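Local coordinates for TIGR00266 family protein (Pseudomonas aeruginosa, PDB 1YOX) that is of unknown function but belongs to the AIM24 family, related to cupins and named for mitochondrial biogenesis, and forms a three-chain assembly in the crystal, at residues 9-21 against 92-104. Numbering follows the deposited sequence.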
loop_
_atom_site.group_PDB
_atom_site.type_symbol
_atom_site.label_atom_id
_atom_site.label_comp_id
_atom_site.label_asym_id
_atom_site.label_seq_id
_atom_site.Cartn_x
_atom_site.Cartn_y
_atom_site.Cartn_z
ATOM N N ASP C 9 -12.050 -0.847 -24.561
ATOM C CA ASP C 9 -12.517 -1.753 -23.528
ATOM C C ASP C 9 -11.419 -2.002 -22.496
ATOM O O ASP C 9 -10.235 -1.898 -22.786
ATOM C CB ASP C 9 -13.032 -3.077 -24.102
ATOM C CG ASP C 9 -14.255 -2.882 -25.004
ATOM O OD1 ASP C 9 -15.396 -2.927 -24.496
ATOM O OD2 ASP C 9 -14.070 -2.649 -26.218
ATOM N N TYR C 10 -11.844 -2.350 -21.288
ATOM C CA TYR C 10 -10.937 -2.521 -20.190
ATOM C C TYR C 10 -11.644 -3.310 -19.119
ATOM O O TYR C 10 -12.860 -3.462 -19.158
ATOM C CB TYR C 10 -10.512 -1.151 -19.628
ATOM C CG TYR C 10 -11.658 -0.422 -19.002
ATOM C CD1 TYR C 10 -11.957 -0.589 -17.651
ATOM C CD2 TYR C 10 -12.480 0.411 -19.766
ATOM C CE1 TYR C 10 -13.028 0.056 -17.078
ATOM C CE2 TYR C 10 -13.564 1.078 -19.179
ATOM C CZ TYR C 10 -13.823 0.888 -17.850
ATOM O OH TYR C 10 -14.868 1.539 -17.270
ATOM N N ARG C 11 -10.862 -3.830 -18.182
ATOM C CA ARG C 11 -11.377 -4.293 -16.911
ATOM C C ARG C 11 -10.385 -3.840 -15.836
ATOM O O ARG C 11 -9.183 -3.828 -16.057
ATOM C CB ARG C 11 -11.562 -5.808 -16.900
ATOM C CG ARG C 11 -10.373 -6.578 -17.457
ATOM C CD ARG C 11 -10.641 -8.074 -17.529
ATOM N NE ARG C 11 -9.395 -8.813 -17.762
ATOM C CZ ARG C 11 -8.924 -9.778 -16.970
ATOM N NH1 ARG C 11 -9.584 -10.157 -15.871
ATOM N NH2 ARG C 11 -7.780 -10.367 -17.287
ATOM N N ILE C 12 -10.912 -3.419 -14.699
ATOM C CA ILE C 12 -10.125 -2.994 -13.572
ATOM C C ILE C 12 -10.011 -4.197 -12.648
ATOM O O ILE C 12 -11.019 -4.732 -12.190
ATOM C CB ILE C 12 -10.795 -1.796 -12.853
ATOM C CG1 ILE C 12 -10.590 -0.506 -13.663
ATOM C CG2 ILE C 12 -10.245 -1.612 -11.407
ATOM C CD1 ILE C 12 -11.616 0.610 -13.345
ATOM N N LEU C 13 -8.775 -4.605 -12.362
ATOM C CA LEU C 13 -8.529 -5.756 -11.522
ATOM C C LEU C 13 -8.180 -5.395 -10.079
ATOM O O LEU C 13 -7.594 -4.340 -9.818
ATOM C CB LEU C 13 -7.415 -6.591 -12.144
ATOM C CG LEU C 13 -7.625 -6.962 -13.609
ATOM C CD1 LEU C 13 -6.350 -7.583 -14.132
ATOM C CD2 LEU C 13 -8.805 -7.917 -13.703
ATOM N N GLY C 14 -8.529 -6.285 -9.152
ATOM C CA GLY C 14 -8.181 -6.139 -7.751
ATOM C C GLY C 14 -9.254 -5.410 -6.973
ATOM O O GLY C 14 -10.166 -4.810 -7.565
ATOM N N GLU C 15 -9.123 -5.440 -5.646
ATOM C CA GLU C 15 -10.086 -4.807 -4.753
ATOM C C GLU C 15 -9.697 -3.401 -4.280
ATOM O O GLU C 15 -10.158 -2.418 -4.851
ATOM C CB GLU C 15 -10.514 -5.745 -3.605
ATOM C CG GLU C 15 -11.680 -6.701 -3.992
ATOM C CD GLU C 15 -12.772 -6.010 -4.843
ATOM O OE1 GLU C 15 -13.153 -4.858 -4.515
ATOM O OE2 GLU C 15 -13.238 -6.606 -5.851
ATOM N N SER C 16 -8.865 -3.283 -3.251
ATOM C CA SER C 16 -8.476 -1.957 -2.794
ATOM C C SER C 16 -7.243 -1.443 -3.536
ATOM O O SER C 16 -7.025 -0.224 -3.630
ATOM C CB SER C 16 -8.244 -1.931 -1.282
ATOM O OG SER C 16 -9.081 -2.877 -0.624
HETATM N N MSE C 17 -6.412 -2.354 -4.021
HETATM C CA MSE C 17 -5.284 -1.957 -4.839
HETATM C C MSE C 17 -5.503 -2.449 -6.242
HETATM O O MSE C 17 -5.752 -3.638 -6.481
HETATM C CB MSE C 17 -3.972 -2.461 -4.268
HETATM C CG MSE C 17 -3.509 -1.689 -3.065
HETATM SE SE MSE C 17 -2.077 -2.590 -2.056
HETATM C CE MSE C 17 -3.007 -4.125 -1.333
ATOM N N GLN C 18 -5.407 -1.526 -7.186
ATOM C CA GLN C 18 -5.964 -1.780 -8.510
ATOM C C GLN C 18 -5.010 -1.567 -9.682
ATOM O O GLN C 18 -4.088 -0.711 -9.644
ATOM C CB GLN C 18 -7.279 -0.989 -8.684
ATOM C CG GLN C 18 -8.350 -1.468 -7.697
ATOM C CD GLN C 18 -9.717 -0.802 -7.844
ATOM O OE1 GLN C 18 -9.860 0.309 -8.383
ATOM N NE2 GLN C 18 -10.736 -1.477 -7.338
ATOM N N THR C 19 -5.265 -2.353 -10.722
ATOM C CA THR C 19 -4.617 -2.212 -12.008
ATOM C C THR C 19 -5.638 -2.254 -13.183
ATOM O O THR C 19 -6.671 -2.891 -13.100
ATOM C CB THR C 19 -3.555 -3.286 -12.175
ATOM O OG1 THR C 19 -3.111 -3.329 -13.534
ATOM C CG2 THR C 19 -4.086 -4.608 -11.814
ATOM N N VAL C 20 -5.331 -1.563 -14.267
ATOM C CA VAL C 20 -6.218 -1.480 -15.394
ATOM C C VAL C 20 -5.685 -2.259 -16.585
ATOM O O VAL C 20 -4.624 -1.972 -17.122
ATOM C CB VAL C 20 -6.593 -0.002 -15.769
ATOM C CG1 VAL C 20 -5.389 0.753 -16.293
ATOM C CG2 VAL C 20 -7.723 -0.004 -16.801
ATOM N N GLU C 21 -6.441 -3.266 -16.985
ATOM C CA GLU C 21 -6.075 -4.056 -18.137
ATOM C C GLU C 21 -6.905 -3.541 -19.298
ATOM O O GLU C 21 -8.129 -3.671 -19.311
ATOM C CB GLU C 21 -6.299 -5.551 -17.902
ATOM C CG GLU C 21 -5.698 -6.409 -19.016
ATOM C CD GLU C 21 -6.329 -7.781 -19.121
ATOM O OE1 GLU C 21 -5.748 -8.740 -18.574
ATOM O OE2 GLU C 21 -7.421 -7.900 -19.723
ATOM N N PHE C 92 -1.822 -1.608 -16.689
ATOM C CA PHE C 92 -1.149 -0.453 -16.090
ATOM C C PHE C 92 -1.545 -0.340 -14.637
ATOM O O PHE C 92 -2.678 -0.664 -14.301
ATOM C CB PHE C 92 -1.517 0.857 -16.814
ATOM C CG PHE C 92 -1.208 0.835 -18.279
ATOM C CD1 PHE C 92 -2.232 0.635 -19.211
ATOM C CD2 PHE C 92 0.100 0.977 -18.724
ATOM C CE1 PHE C 92 -1.971 0.595 -20.546
ATOM C CE2 PHE C 92 0.403 0.935 -20.072
ATOM C CZ PHE C 92 -0.635 0.756 -21.003
ATOM N N ALA C 93 -0.594 0.076 -13.788
ATOM C CA ALA C 93 -0.829 0.403 -12.359
ATOM C C ALA C 93 0.113 1.531 -11.908
ATOM O O ALA C 93 1.254 1.659 -12.403
ATOM C CB ALA C 93 -0.639 -0.795 -11.486
ATOM N N ALA C 94 -0.374 2.362 -10.984
ATOM C CA ALA C 94 0.455 3.421 -10.389
ATOM C C ALA C 94 1.508 2.804 -9.438
ATOM O O ALA C 94 1.343 1.671 -8.982
ATOM C CB ALA C 94 -0.419 4.426 -9.669
ATOM N N PRO C 95 2.600 3.549 -9.140
ATOM C CA PRO C 95 3.640 3.000 -8.263
ATOM C C PRO C 95 3.423 3.213 -6.774
ATOM O O PRO C 95 4.395 3.244 -6.008
ATOM C CB PRO C 95 4.907 3.695 -8.754
ATOM C CG PRO C 95 4.426 5.013 -9.384
ATOM C CD PRO C 95 2.939 4.908 -9.636
ATOM N N TYR C 96 2.169 3.347 -6.353
ATOM C CA TYR C 96 1.824 3.430 -4.924
ATOM C C TYR C 96 0.393 2.887 -4.772
ATOM O O TYR C 96 -0.362 2.890 -5.753
ATOM C CB TYR C 96 1.979 4.865 -4.377
ATOM C CG TYR C 96 1.326 5.934 -5.211
ATOM C CD1 TYR C 96 0.048 6.395 -4.918
ATOM C CD2 TYR C 96 1.990 6.489 -6.302
ATOM C CE1 TYR C 96 -0.566 7.376 -5.704
ATOM C CE2 TYR C 96 1.394 7.448 -7.088
ATOM C CZ TYR C 96 0.120 7.875 -6.794
ATOM O OH TYR C 96 -0.436 8.835 -7.596
ATOM N N PRO C 97 0.035 2.388 -3.570
ATOM C CA PRO C 97 -1.190 1.633 -3.353
ATOM C C PRO C 97 -2.450 2.492 -3.475
ATOM O O PRO C 97 -2.479 3.626 -2.977
ATOM C CB PRO C 97 -1.071 1.166 -1.899
ATOM C CG PRO C 97 0.282 1.438 -1.488
ATOM C CD PRO C 97 0.810 2.516 -2.329
ATOM N N GLY C 98 -3.479 1.938 -4.105
ATOM C CA GLY C 98 -4.740 2.624 -4.202
ATOM C C GLY C 98 -5.535 2.160 -5.394
ATOM O O GLY C 98 -5.156 1.208 -6.066
ATOM N N SER C 99 -6.633 2.848 -5.665
ATOM C CA SER C 99 -7.539 2.341 -6.668
ATOM C C SER C 99 -7.585 3.143 -7.963
ATOM O O SER C 99 -7.119 4.262 -8.042
ATOM C CB SER C 99 -8.929 2.133 -6.064
ATOM O OG SER C 99 -9.249 3.208 -5.232
ATOM N N VAL C 100 -8.151 2.529 -8.975
ATOM C CA VAL C 100 -8.169 3.086 -10.305
ATOM C C VAL C 100 -9.610 3.529 -10.556
ATOM O O VAL C 100 -10.533 2.899 -10.076
ATOM C CB VAL C 100 -7.692 2.020 -11.331
ATOM C CG1 VAL C 100 -7.775 2.521 -12.745
ATOM C CG2 VAL C 100 -6.246 1.556 -10.996
ATOM N N VAL C 101 -9.806 4.640 -11.248
ATOM C CA VAL C 101 -11.149 4.991 -11.714
ATOM C C VAL C 101 -11.075 5.361 -13.173
ATOM O O VAL C 101 -10.159 6.085 -13.610
ATOM C CB VAL C 101 -11.845 6.170 -10.916
ATOM C CG1 VAL C 101 -12.559 5.666 -9.640
ATOM C CG2 VAL C 101 -10.906 7.294 -10.633
ATOM N N ALA C 102 -12.038 4.842 -13.931
ATOM C CA ALA C 102 -12.202 5.214 -15.332
ATOM C C ALA C 102 -13.049 6.456 -15.321
ATOM O O ALA C 102 -14.014 6.545 -14.579
ATOM C CB ALA C 102 -12.887 4.096 -16.113
ATOM N N VAL C 103 -12.673 7.449 -16.094
ATOM C CA VAL C 103 -13.509 8.621 -16.202
ATOM C C VAL C 103 -13.746 8.838 -17.686
ATOM O O VAL C 103 -12.800 9.012 -18.461
ATOM C CB VAL C 103 -12.875 9.868 -15.508
ATOM C CG1 VAL C 103 -13.743 11.112 -15.717
ATOM C CG2 VAL C 103 -12.649 9.622 -13.999
ATOM N N ASP C 104 -15.014 8.774 -18.091
ATOM C CA ASP C 104 -15.364 9.090 -19.479
ATOM C C ASP C 104 -15.329 10.588 -19.604
ATOM O O ASP C 104 -15.977 11.299 -18.847
ATOM C CB ASP C 104 -16.737 8.536 -19.860
ATOM C CG ASP C 104 -16.985 8.570 -21.363
ATOM O OD1 ASP C 104 -16.548 9.526 -22.043
ATOM O OD2 ASP C 104 -17.624 7.641 -21.879
HETATM O O HOH W 1 -2.885 1.491 -9.973
#
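Two facing antiparallel sheets of a cupin-clan beta-sandwich meet where the hairpin 9-21 pairs through Val-20 with Phe-92 and packs on strand 98-104, and Gln-18 shows how one side chain can join them. Its amide reaches across, where OE1 accepts from Val-100 N at 2.9 Å on an in-plane lone pair, while CD lies against Ser-99 CB. At the other end of the amide, NE2 makes weak bonds to the carbonyls of Gly-14 and Glu-15 in its own turn; the OE1 bond, with these weak contacts, probably holds the amide's rotation. The backbone N of Gln-18 donates to Gly-98 O at 3.0 Å.

Within the four-stranded sheet, Val-20 and Phe-92 form an antiparallel hydrogen-bonded pair. Phe-92 O is gripped twice, by Val-20 N almost straight on (2.8 Å) and by Thr-19 OG1 from above the carbonyl plane (2.8 Å). The hydroxyl gets there because it stands opposite the backbone N (chi1 168°), and it is also hydrogen-bonded to Asn-38 OD1 of strand 37-40.

Between the sheets, Val-100 turns CG2 to Gln-18 CB (3.6 Å) and CG1 to Val-20 CB (4.1 Å). Farther along strand 98-104, Ala-102 CB touches Tyr-10 OH at 3.4 Å, beside Phe-158.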